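Local coordinates for protein L-Ribose isomerase (Acinetobacter, PDB 4Q0S) that probably interconverts L-ribose and L-ribulose, using a cupin barrel that binds a metal ion and the sugar, at residues Ser217-Glu225 and Ser236-Asp244. Numbering follows the deposited sequence.
Sequences STYSHEPTE and SWLGMHDND. With NCO (cobalt hexammine(III)), chain E.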
loop_
_atom_site.group_PDB
_atom_site.type_symbol
_atom_site.label_atom_id
_atom_site.label_comp_id
_atom_site.label_asym_id
_atom_site.label_seq_id
_atom_site.Cartn_x
_atom_site.Cartn_y
_atom_site.Cartn_z
ATOM N N SER A 217 -13.191 -17.080 -5.363
ATOM C CA SER A 217 -14.284 -18.036 -5.438
ATOM C C SER A 217 -13.941 -19.204 -6.335
ATOM O O SER A 217 -12.818 -19.313 -6.838
ATOM C CB SER A 217 -15.521 -17.342 -5.998
ATOM O OG SER A 217 -15.345 -17.098 -7.385
ATOM N N THR A 218 -14.917 -20.088 -6.521
ATOM C CA THR A 218 -14.741 -21.224 -7.404
ATOM C C THR A 218 -14.989 -20.660 -8.802
ATOM O O THR A 218 -15.395 -19.501 -8.939
ATOM C CB THR A 218 -15.741 -22.374 -7.073
ATOM O OG1 THR A 218 -17.080 -21.877 -7.084
ATOM C CG2 THR A 218 -15.448 -22.957 -5.693
ATOM N N TYR A 219 -14.752 -21.469 -9.829
ATOM C CA TYR A 219 -14.901 -21.029 -11.215
ATOM C C TYR A 219 -16.151 -20.210 -11.529
ATOM O O TYR A 219 -17.248 -20.524 -11.073
ATOM C CB TYR A 219 -14.852 -22.235 -12.151
ATOM C CG TYR A 219 -14.682 -21.871 -13.607
ATOM C CD1 TYR A 219 -13.432 -21.522 -14.116
ATOM C CD2 TYR A 219 -15.770 -21.886 -14.482
ATOM C CE1 TYR A 219 -13.267 -21.199 -15.463
ATOM C CE2 TYR A 219 -15.618 -21.566 -15.835
ATOM C CZ TYR A 219 -14.365 -21.226 -16.317
ATOM O OH TYR A 219 -14.204 -20.930 -17.650
ATOM N N SER A 220 -15.973 -19.164 -12.331
ATOM C CA SER A 220 -17.082 -18.304 -12.720
ATOM C C SER A 220 -17.589 -18.662 -14.127
ATOM O O SER A 220 -16.927 -18.390 -15.129
ATOM C CB SER A 220 -16.638 -16.842 -12.670
ATOM O OG SER A 220 -17.724 -15.968 -12.902
ATOM N N HIS A 221 -18.762 -19.287 -14.186
ATOM C CA HIS A 221 -19.375 -19.672 -15.457
ATOM C C HIS A 221 -20.201 -18.493 -15.962
ATOM O O HIS A 221 -21.325 -18.281 -15.510
ATOM C CB HIS A 221 -20.296 -20.885 -15.268
ATOM C CG HIS A 221 -19.607 -22.091 -14.711
ATOM N ND1 HIS A 221 -18.831 -22.930 -15.481
ATOM C CD2 HIS A 221 -19.567 -22.593 -13.454
ATOM C CE1 HIS A 221 -18.342 -23.894 -14.723
ATOM N NE2 HIS A 221 -18.773 -23.712 -13.487
ATOM N N GLU A 222 -19.648 -17.728 -16.896
ATOM C CA GLU A 222 -20.351 -16.570 -17.437
ATOM C C GLU A 222 -20.032 -16.311 -18.905
ATOM O O GLU A 222 -18.960 -15.800 -19.232
ATOM C CB GLU A 222 -20.003 -15.314 -16.634
ATOM C CG GLU A 222 -20.364 -15.379 -15.162
ATOM C CD GLU A 222 -19.927 -14.137 -14.402
ATOM O OE1 GLU A 222 -18.719 -13.811 -14.441
ATOM O OE2 GLU A 222 -20.788 -13.488 -13.766
ATOM N N PRO A 223 -20.954 -16.674 -19.812
ATOM C CA PRO A 223 -20.734 -16.451 -21.248
ATOM C C PRO A 223 -20.871 -14.957 -21.572
ATOM O O PRO A 223 -21.666 -14.563 -22.430
ATOM C CB PRO A 223 -21.837 -17.287 -21.899
ATOM C CG PRO A 223 -22.070 -18.386 -20.894
ATOM C CD PRO A 223 -22.063 -17.619 -19.599
ATOM N N THR A 224 -20.088 -14.136 -20.874
ATOM C CA THR A 224 -20.112 -12.685 -21.046
ATOM C C THR A 224 -19.569 -12.203 -22.389
ATOM O O THR A 224 -19.442 -12.975 -23.344
ATOM C CB THR A 224 -19.309 -11.975 -19.926
ATOM O OG1 THR A 224 -17.927 -12.343 -20.017
ATOM C CG2 THR A 224 -19.847 -12.361 -18.554
ATOM N N GLU A 225 -19.251 -10.912 -22.442
ATOM C CA GLU A 225 -18.729 -10.276 -23.646
ATOM C C GLU A 225 -17.223 -10.503 -23.775
ATOM O O GLU A 225 -16.711 -10.729 -24.873
ATOM C CB GLU A 225 -19.030 -8.771 -23.603
ATOM C CG GLU A 225 -19.640 -8.201 -24.880
ATOM C CD GLU A 225 -18.680 -8.212 -26.057
ATOM O OE1 GLU A 225 -18.243 -9.309 -26.468
ATOM O OE2 GLU A 225 -18.362 -7.119 -26.574
ATOM N N SER A 236 -20.023 -30.009 -21.065
ATOM C CA SER A 236 -21.158 -29.355 -20.418
ATOM C C SER A 236 -20.932 -27.877 -20.096
ATOM O O SER A 236 -21.847 -27.068 -20.220
ATOM C CB SER A 236 -21.532 -30.101 -19.134
ATOM O OG SER A 236 -20.477 -30.062 -18.190
ATOM N N TRP A 237 -19.720 -27.526 -19.681
ATOM C CA TRP A 237 -19.397 -26.143 -19.339
ATOM C C TRP A 237 -19.762 -25.149 -20.438
ATOM O O TRP A 237 -20.006 -23.975 -20.163
ATOM C CB TRP A 237 -17.905 -26.017 -19.031
ATOM C CG TRP A 237 -17.484 -26.668 -17.750
ATOM C CD1 TRP A 237 -17.943 -27.847 -17.234
ATOM C CD2 TRP A 237 -16.463 -26.211 -16.856
ATOM N NE1 TRP A 237 -17.268 -28.155 -16.077
ATOM C CE2 TRP A 237 -16.352 -27.169 -15.823
ATOM C CE3 TRP A 237 -15.626 -25.086 -16.831
ATOM C CZ2 TRP A 237 -15.434 -27.036 -14.773
ATOM C CZ3 TRP A 237 -14.713 -24.955 -15.789
ATOM C CH2 TRP A 237 -14.625 -25.927 -14.774
ATOM N N LEU A 238 -19.795 -25.623 -21.680
ATOM C CA LEU A 238 -20.116 -24.772 -22.823
ATOM C C LEU A 238 -21.494 -24.122 -22.717
ATOM O O LEU A 238 -22.511 -24.811 -22.626
ATOM C CB LEU A 238 -20.028 -25.584 -24.117
ATOM C CG LEU A 238 -20.322 -24.842 -25.423
ATOM C CD1 LEU A 238 -19.368 -23.668 -25.591
ATOM C CD2 LEU A 238 -20.186 -25.813 -26.585
ATOM N N GLY A 239 -21.514 -22.792 -22.733
ATOM C CA GLY A 239 -22.764 -22.058 -22.640
ATOM C C GLY A 239 -23.383 -22.059 -21.252
ATOM O O GLY A 239 -24.330 -21.321 -20.981
ATOM N N MET A 240 -22.845 -22.892 -20.369
ATOM C CA MET A 240 -23.340 -23.002 -19.001
ATOM C C MET A 240 -23.407 -21.646 -18.299
ATOM O O MET A 240 -22.444 -20.877 -18.319
ATOM C CB MET A 240 -22.433 -23.944 -18.212
ATOM C CG MET A 240 -22.883 -24.223 -16.796
ATOM S SD MET A 240 -21.667 -25.239 -15.943
ATOM C CE MET A 240 -21.917 -26.825 -16.748
ATOM N N HIS A 241 -24.551 -21.354 -17.687
ATOM C CA HIS A 241 -24.726 -20.101 -16.962
ATOM C C HIS A 241 -24.864 -20.421 -15.476
ATOM O O HIS A 241 -25.484 -21.422 -15.104
ATOM C CB HIS A 241 -25.967 -19.350 -17.449
ATOM C CG HIS A 241 -26.071 -17.951 -16.917
ATOM N ND1 HIS A 241 -25.063 -17.019 -17.070
ATOM C CD2 HIS A 241 -27.065 -17.321 -16.245
ATOM C CE1 HIS A 241 -25.433 -15.878 -16.518
ATOM N NE2 HIS A 241 -26.643 -16.033 -16.010
ATOM N N ASP A 242 -24.285 -19.571 -14.633
ATOM C CA ASP A 242 -24.325 -19.790 -13.195
ATOM C C ASP A 242 -24.709 -18.536 -12.417
ATOM O O ASP A 242 -24.357 -18.389 -11.248
ATOM C CB ASP A 242 -22.964 -20.313 -12.727
ATOM C CG ASP A 242 -22.999 -20.854 -11.314
ATOM O OD1 ASP A 242 -23.889 -21.678 -11.013
ATOM O OD2 ASP A 242 -22.130 -20.464 -10.507
ATOM N N ASN A 243 -25.418 -17.623 -13.073
ATOM C CA ASN A 243 -25.873 -16.402 -12.421
ATOM C C ASN A 243 -27.389 -16.389 -12.452
ATOM O O ASN A 243 -27.998 -16.547 -13.509
ATOM C CB ASN A 243 -25.354 -15.149 -13.134
ATOM C CG ASN A 243 -23.865 -14.942 -12.952
ATOM O OD1 ASN A 243 -23.275 -15.408 -11.978
ATOM N ND2 ASN A 243 -23.251 -14.220 -13.885
ATOM N N ASP A 244 -27.998 -16.204 -11.289
ATOM C CA ASP A 244 -29.448 -16.168 -11.195
ATOM C C ASP A 244 -29.834 -14.924 -10.408
ATOM O O ASP A 244 -29.888 -14.951 -9.179
ATOM C CB ASP A 244 -29.962 -17.417 -10.473
ATOM C CG ASP A 244 -31.452 -17.645 -10.678
ATOM O OD1 ASP A 244 -32.213 -16.656 -10.772
ATOM O OD2 ASP A 244 -31.862 -18.826 -10.735
HETATM CO CO NCO E . -35.416 -15.372 -12.397
HETATM N N1 NCO E . -35.476 -17.174 -12.357
HETATM N N2 NCO E . -36.011 -15.390 -14.097
HETATM N N3 NCO E . -34.818 -15.355 -10.687
HETATM N N4 NCO E . -33.710 -15.450 -12.998
HETATM N N5 NCO E . -37.115 -15.296 -11.796
HETATM N N6 NCO E . -35.356 -13.567 -12.443
HETATM O O HOH W 1 -19.822 -19.608 -11.877
HETATM O O HOH W 2 -18.568 -22.398 -18.294
#
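H221 and D242 bring the two loops together, their CA atoms 5.4 Å apart, and a weak backbone hydrogen bond runs from D242 N to H221 O. A type II turn from W237 to M240 bends the second loop. The H221 imidazole is held on several sides. M240 SD sits over one face of the H221 ring, 3.8 Å from its centroid; M240 is extended through CG to SD (chi1 -176°, chi2 -176°), which carries the sulfur there. Y219 CD2 lies over the opposite face. The edge of H221 meets the face of the W237 six-membered ring in a T-shaped (edge-to-face) pair, with H221 CE1 3.6 Å from W237 CE3. W237 CZ3 lies over the centre of the Y219 ring. H221 NE2 is hydrogen-bonded to E97 O, and one water links H221 ND1 to W237 O. The segments run from the end of strand 211-217 and up to the start of strand 244-245, in the connection between them in the cupin barrel. Closer to the sugar pocket, N243 ND2 donates a nearly straight hydrogen bond of 2.6 Å to the anti lone pair of E222 OE2. The same oxygen has a salt bridge with R254 and a weak hydrogen bond with ribitol, so N243 and R254 probably help position it.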